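Putative esterase (Sulfolobus solfataricus P2, PDB 2RAU) probably acts as a lipase of the alpha/beta-hydrolase clan and binds calcium. Local coordinates at residues Ser220-Asn225 with Asp264-Leu269; Met228-Pro233 with Ser239-Asp244. All coordinates share one frame; numbering follows the deposited sequence.

Contact 1: Ser220-Asn225 with Asp264-Leu269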
loop_
_atom_site.group_PDB
_atom_site.type_symbol
_atom_site.label_atom_id
_atom_site.label_comp_id
_atom_site.label_asym_id
_atom_site.label_seq_id
_atom_site.Cartn_x
_atom_site.Cartn_y
_atom_site.Cartn_z
ATOM N N SER A 220 -5.511 -15.916 -9.562
ATOM C CA SER A 220 -5.242 -17.160 -8.853
ATOM C C SER A 220 -5.366 -18.404 -9.766
ATOM O O SER A 220 -4.573 -19.324 -9.651
ATOM C CB SER A 220 -6.119 -17.225 -7.572
ATOM O OG SER A 220 -7.466 -17.520 -7.883
ATOM N N TYR A 221 -6.382 -18.444 -10.632
ATOM C CA TYR A 221 -6.563 -19.551 -11.561
ATOM C C TYR A 221 -5.333 -19.671 -12.464
ATOM O O TYR A 221 -4.846 -20.760 -12.687
ATOM C CB TYR A 221 -7.824 -19.352 -12.381
ATOM C CG TYR A 221 -7.975 -20.352 -13.484
ATOM C CD1 TYR A 221 -8.472 -21.617 -13.223
ATOM C CD2 TYR A 221 -7.534 -20.068 -14.789
ATOM C CE1 TYR A 221 -8.582 -22.566 -14.243
ATOM C CE2 TYR A 221 -7.629 -20.997 -15.787
ATOM C CZ TYR A 221 -8.148 -22.247 -15.517
ATOM O OH TYR A 221 -8.245 -23.175 -16.515
ATOM N N ALA A 222 -4.853 -18.536 -12.962
ATOM C CA ALA A 222 -3.730 -18.455 -13.911
ATOM C C ALA A 222 -2.379 -18.763 -13.278
ATOM O O ALA A 222 -1.485 -19.286 -13.941
ATOM C CB ALA A 222 -3.710 -17.108 -14.597
ATOM N N LEU A 223 -2.227 -18.539 -11.980
ATOM C CA LEU A 223 -0.984 -18.918 -11.321
ATOM C C LEU A 223 -0.871 -20.425 -11.279
ATOM O O LEU A 223 0.206 -20.960 -11.457
ATOM C CB LEU A 223 -0.893 -18.375 -9.891
ATOM C CG LEU A 223 0.354 -18.599 -9.048
ATOM C CD1 LEU A 223 1.611 -18.222 -9.814
ATOM C CD2 LEU A 223 0.267 -17.925 -7.651
ATOM N N ALA A 224 -1.968 -21.101 -10.968
ATOM C CA ALA A 224 -1.985 -22.561 -10.883
ATOM C C ALA A 224 -2.036 -23.206 -12.248
ATOM O O ALA A 224 -1.515 -24.284 -12.372
ATOM C CB ALA A 224 -3.171 -23.064 -10.005
ATOM N N ASN A 225 -2.632 -22.543 -13.246
ATOM C CA ASN A 225 -2.846 -23.076 -14.586
ATOM C C ASN A 225 -2.368 -22.110 -15.676
ATOM O O ASN A 225 -3.189 -21.560 -16.470
ATOM C CB ASN A 225 -4.335 -23.361 -14.767
ATOM C CG ASN A 225 -4.861 -24.305 -13.715
ATOM O OD1 ASN A 225 -4.556 -25.489 -13.734
ATOM N ND2 ASN A 225 -5.559 -23.764 -12.751
ATOM N N ASP A 264 5.133 -13.931 -7.886
ATOM C CA ASP A 264 5.117 -12.702 -7.065
ATOM C C ASP A 264 3.908 -11.818 -7.406
ATOM O O ASP A 264 3.212 -11.327 -6.504
ATOM C CB ASP A 264 6.417 -11.904 -7.240
ATOM C CG ASP A 264 7.645 -12.690 -6.794
ATOM O OD1 ASP A 264 7.521 -13.490 -5.834
ATOM O OD2 ASP A 264 8.732 -12.534 -7.395
HETATM N N MSE A 265 3.622 -11.661 -8.687
HETATM C CA MSE A 265 2.622 -10.672 -9.150
HETATM C C MSE A 265 1.198 -11.132 -8.944
HETATM O O MSE A 265 0.335 -10.347 -8.548
HETATM C CB MSE A 265 2.791 -10.300 -10.608
HETATM C CG MSE A 265 4.120 -9.636 -10.985
HETATM SE SE MSE A 265 4.151 -7.864 -10.155
HETATM C CE MSE A 265 6.093 -7.815 -9.905
ATOM N N PHE A 266 0.945 -12.380 -9.291
ATOM C CA PHE A 266 -0.451 -12.880 -9.258
ATOM C C PHE A 266 -1.029 -12.859 -7.822
ATOM O O PHE A 266 -2.210 -12.497 -7.658
ATOM C CB PHE A 266 -0.585 -14.249 -9.960
ATOM C CG PHE A 266 -0.466 -14.190 -11.517
ATOM C CD1 PHE A 266 -0.034 -13.037 -12.202
ATOM C CD2 PHE A 266 -0.663 -15.339 -12.266
ATOM C CE1 PHE A 266 0.123 -13.038 -13.567
ATOM C CE2 PHE A 266 -0.510 -15.326 -13.631
ATOM C CZ PHE A 266 -0.151 -14.177 -14.277
ATOM N N PRO A 267 -0.238 -13.306 -6.803
ATOM C CA PRO A 267 -0.742 -13.181 -5.423
ATOM C C PRO A 267 -1.067 -11.790 -4.941
ATOM O O PRO A 267 -2.022 -11.659 -4.184
ATOM C CB PRO A 267 0.302 -13.902 -4.579
ATOM C CG PRO A 267 0.930 -14.859 -5.505
ATOM C CD PRO A 267 1.017 -14.083 -6.815
ATOM N N ILE A 268 -0.357 -10.773 -5.442
ATOM C CA ILE A 268 -0.607 -9.364 -5.113
ATOM C C ILE A 268 -1.939 -8.966 -5.701
ATOM O O ILE A 268 -2.789 -8.434 -5.017
ATOM C CB ILE A 268 0.558 -8.387 -5.574
ATOM C CG1 ILE A 268 1.804 -8.642 -4.703
ATOM C CG2 ILE A 268 0.063 -6.909 -5.555
ATOM C CD1 ILE A 268 3.185 -8.015 -5.211
ATOM N N LEU A 269 -2.131 -9.220 -6.988
ATOM C CA LEU A 269 -3.381 -8.851 -7.642
ATOM C C LEU A 269 -4.550 -9.554 -6.965
ATOM O O LEU A 269 -5.590 -8.958 -6.732
ATOM C CB LEU A 269 -3.313 -9.183 -9.130
ATOM C CG LEU A 269 -2.842 -8.041 -10.069
ATOM C CD1 LEU A 269 -3.928 -7.016 -10.178
ATOM C CD2 LEU A 269 -1.501 -7.411 -9.680
#

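Contact 2: Met228-Pro233 with Ser239-Asp244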
loop_
_atom_site.group_PDB
_atom_site.type_symbol
_atom_site.label_atom_id
_atom_site.label_comp_id
_atom_site.label_asym_id
_atom_site.label_seq_id
_atom_site.Cartn_x
_atom_site.Cartn_y
_atom_site.Cartn_z
HETATM N N MSE A 228 -2.999 -22.327 -19.733
HETATM C CA MSE A 228 -4.308 -22.446 -20.307
HETATM C C MSE A 228 -4.487 -21.330 -21.323
HETATM O O MSE A 228 -3.719 -20.386 -21.376
HETATM C CB MSE A 228 -5.382 -22.361 -19.230
HETATM C CG MSE A 228 -5.349 -23.557 -18.294
HETATM SE SE MSE A 228 -5.872 -25.149 -19.256
HETATM C CE MSE A 228 -6.150 -26.180 -17.671
ATOM N N PRO A 229 -5.524 -21.448 -22.131
ATOM C CA PRO A 229 -5.757 -20.451 -23.158
ATOM C C PRO A 229 -5.909 -19.019 -22.677
ATOM O O PRO A 229 -6.485 -18.750 -21.634
ATOM C CB PRO A 229 -7.074 -20.912 -23.768
ATOM C CG PRO A 229 -7.098 -22.351 -23.543
ATOM C CD PRO A 229 -6.488 -22.558 -22.233
ATOM N N SER A 230 -5.413 -18.094 -23.485
ATOM C CA SER A 230 -5.563 -16.681 -23.195
ATOM C C SER A 230 -6.952 -16.164 -23.575
ATOM O O SER A 230 -7.435 -16.423 -24.674
ATOM C CB SER A 230 -4.590 -15.879 -24.026
ATOM O OG SER A 230 -4.793 -14.499 -23.776
ATOM N N PRO A 231 -7.611 -15.427 -22.681
ATOM C CA PRO A 231 -8.861 -14.765 -23.112
ATOM C C PRO A 231 -8.680 -13.780 -24.293
ATOM O O PRO A 231 -9.636 -13.494 -25.002
ATOM C CB PRO A 231 -9.300 -14.004 -21.866
ATOM C CG PRO A 231 -8.614 -14.692 -20.716
ATOM C CD PRO A 231 -7.308 -15.225 -21.258
ATOM N N ASP A 232 -7.475 -13.246 -24.470
ATOM C CA ASP A 232 -7.122 -12.393 -25.621
ATOM C C ASP A 232 -6.239 -13.234 -26.540
ATOM O O ASP A 232 -5.123 -13.603 -26.197
ATOM C CB ASP A 232 -6.402 -11.173 -25.128
ATOM C CG ASP A 232 -5.851 -10.311 -26.251
ATOM O OD1 ASP A 232 -5.791 -10.746 -27.405
ATOM O OD2 ASP A 232 -5.396 -9.204 -25.910
ATOM N N PRO A 233 -6.749 -13.554 -27.728
ATOM C CA PRO A 233 -6.109 -14.516 -28.620
ATOM C C PRO A 233 -4.779 -14.070 -29.226
ATOM O O PRO A 233 -4.101 -14.872 -29.839
ATOM C CB PRO A 233 -7.169 -14.738 -29.696
ATOM C CG PRO A 233 -7.947 -13.462 -29.708
ATOM C CD PRO A 233 -7.991 -13.005 -28.300
ATOM N N SER A 239 -1.348 -16.829 -18.670
ATOM C CA SER A 239 -0.313 -16.171 -17.884
ATOM C C SER A 239 0.428 -15.144 -18.688
ATOM O O SER A 239 0.811 -14.124 -18.147
ATOM C CB SER A 239 0.639 -17.155 -17.203
ATOM O OG SER A 239 1.407 -17.922 -18.115
ATOM N N ASP A 240 0.668 -15.438 -19.959
ATOM C CA ASP A 240 1.292 -14.499 -20.883
ATOM C C ASP A 240 0.488 -13.190 -20.997
ATOM O O ASP A 240 1.053 -12.084 -20.981
ATOM C CB ASP A 240 1.391 -15.113 -22.281
ATOM C CG ASP A 240 2.416 -16.247 -22.404
ATOM O OD1 ASP A 240 3.129 -16.588 -21.422
ATOM O OD2 ASP A 240 2.484 -16.795 -23.536
ATOM N N PHE A 241 -0.826 -13.354 -21.139
ATOM C CA PHE A 241 -1.790 -12.256 -21.246
ATOM C C PHE A 241 -1.782 -11.392 -19.997
ATOM O O PHE A 241 -1.624 -10.149 -20.081
ATOM C CB PHE A 241 -3.156 -12.855 -21.545
ATOM C CG PHE A 241 -4.312 -11.971 -21.206
ATOM C CD1 PHE A 241 -4.583 -10.837 -21.946
ATOM C CD2 PHE A 241 -5.171 -12.303 -20.164
ATOM C CE1 PHE A 241 -5.696 -10.065 -21.657
ATOM C CE2 PHE A 241 -6.261 -11.522 -19.870
ATOM C CZ PHE A 241 -6.523 -10.413 -20.612
ATOM N N LEU A 242 -1.833 -12.021 -18.821
ATOM C CA LEU A 242 -1.908 -11.292 -17.567
ATOM C C LEU A 242 -0.610 -10.575 -17.291
ATOM O O LEU A 242 -0.614 -9.400 -16.929
ATOM C CB LEU A 242 -2.248 -12.193 -16.381
ATOM C CG LEU A 242 -3.677 -12.770 -16.439
ATOM C CD1 LEU A 242 -3.799 -13.823 -15.374
ATOM C CD2 LEU A 242 -4.722 -11.625 -16.342
HETATM N N MSE A 243 0.519 -11.249 -17.500
HETATM C CA MSE A 243 1.827 -10.592 -17.289
HETATM C C MSE A 243 2.060 -9.462 -18.288
HETATM O O MSE A 243 2.605 -8.417 -17.925
HETATM C CB MSE A 243 2.963 -11.601 -17.325
HETATM C CG MSE A 243 2.981 -12.520 -16.091
HETATM SE SE MSE A 243 3.340 -11.692 -14.394
HETATM C CE MSE A 243 5.226 -11.406 -14.571
ATOM N N ASP A 244 1.656 -9.658 -19.543
ATOM C CA ASP A 244 1.799 -8.574 -20.503
ATOM C C ASP A 244 0.846 -7.393 -20.171
ATOM O O ASP A 244 1.176 -6.229 -20.490
ATOM C CB ASP A 244 1.663 -8.999 -21.977
ATOM C CG ASP A 244 2.340 -8.049 -22.908
ATOM O OD1 ASP A 244 3.570 -7.839 -22.733
ATOM O OD2 ASP A 244 1.657 -7.556 -23.849
#

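Contact 1: Ser220-Asn225 with Asp264-Leu269
Phe266 reaches from helix 262-270 to the side of helix 218-224 and meets Ala222 and Leu223. Its CB lies near Leu223 CB. From there CG leaves anti to the carbonyl carbon, chi1 -72°, and the ring is carried along the backbone of the facing helix. Phe266 CD2 comes to 3.6 Å from Leu223 N, which lies at the ring edge, close to its plane. Phe266 CD2 is also 3.9 Å from Leu223 CB. One atom further out, Phe266 CE2 reaches Ala222 CB at 3.8 Å. The small side chain of Ala222 probably lets the ring come close to the backbone. At the tip, Phe266 CZ lies 3.6 Å from Leu242 CB of helix 238-248.

Leu223 answers from the other helix. Its CG is anti to the backbone N, chi1 -177°. Leu223 CD2 touches Pro267 CG at 3.8 Å, and the two side chains cross at about a right angle. The side-chain contacts between the segments are apolar.

The segments 220-224 and 264-269 run nearly antiparallel, at 158°, their axes 9.2 Å apart at closest. They form an antiparallel helix pair in the insertion between strands 170-176 and 297-302. Helix 262-270 is kinked at Pro267, whose N has no bond to the turn before. Trp219, on helix 218-224, packs edge-to-face with the Phe266 ring. Helix 238-248 lies against both helices: its Leu242 also touches Ala222, and its Met243 touches Phe266.

Contact 2: Met228-Pro233 with Ser239-Asp244
Ser230 OG donates a hydrogen bond of 2.6 Å to Asp232 O. The donor sits above the carbonyl plane, 37° out of it, away from the lone-pair directions. The bond spans Pro231 and ties the loop to itself next to Phe241. Ser230 OG is also 3.2 Å from Phe241 CB, so this hydroxyl lies against the aromatic side chain as well. It is placed there by a chi1 of 177°, with OG anti to the backbone N.

Phe241 carries the rest of the contact. It points from the helix toward the loop, and its ring meets three successive loop residues. Near its root, Phe241 CG is 3.6 Å from Ser230 OG. All three residues approach obliquely from the same side of the ring plane. Asp232 CB comes by the CD1-CE1 bond, 3.7 Å from both Phe241 CD1 and Phe241 CE1. Pro231 CD is 3.8 Å from Phe241 CD2, and Pro231 CG lies near CE2. The proline and the phenylalanine cross at about a right angle. The carboxylate of Asp232 has its own partner, since OD1 accepts from Lys234 N. Replacing Phe241 with an alanine is likely to leave Pro231 and Asp232 CB without their aromatic partner, open a gap beside Ser230 OG and let the loop move off the helix.

The contact is at the surface. It pins the loop that follows helix 218-224 onto helix 238-248, into which that loop leads. Pro231 also touches Ile238 of that helix. Leu242, next to Phe241, packs on helices 218-224 and 262-270.

Contact 2 falls within the stretch of chain that contact 1 brackets. Along the chain come helix 218-224, the loop with 228-233, helix 238-248 and helix 262-270. The centres of the two contacts are about 12 Å apart, and both lie toward one side of the molecule. Helix 238-248 joins them. It carries Phe241 toward the loop in contact 2, and with the neighbouring residues it packs on both helices of contact 1. The loop also reaches back, where Met228 CG touches Tyr221 OH. All of this lies in the insertion between strands 170-176 and 297-302, which are parallel neighbours in the main sheet. The contacts thus knit together a helical part beside the hydrolase core.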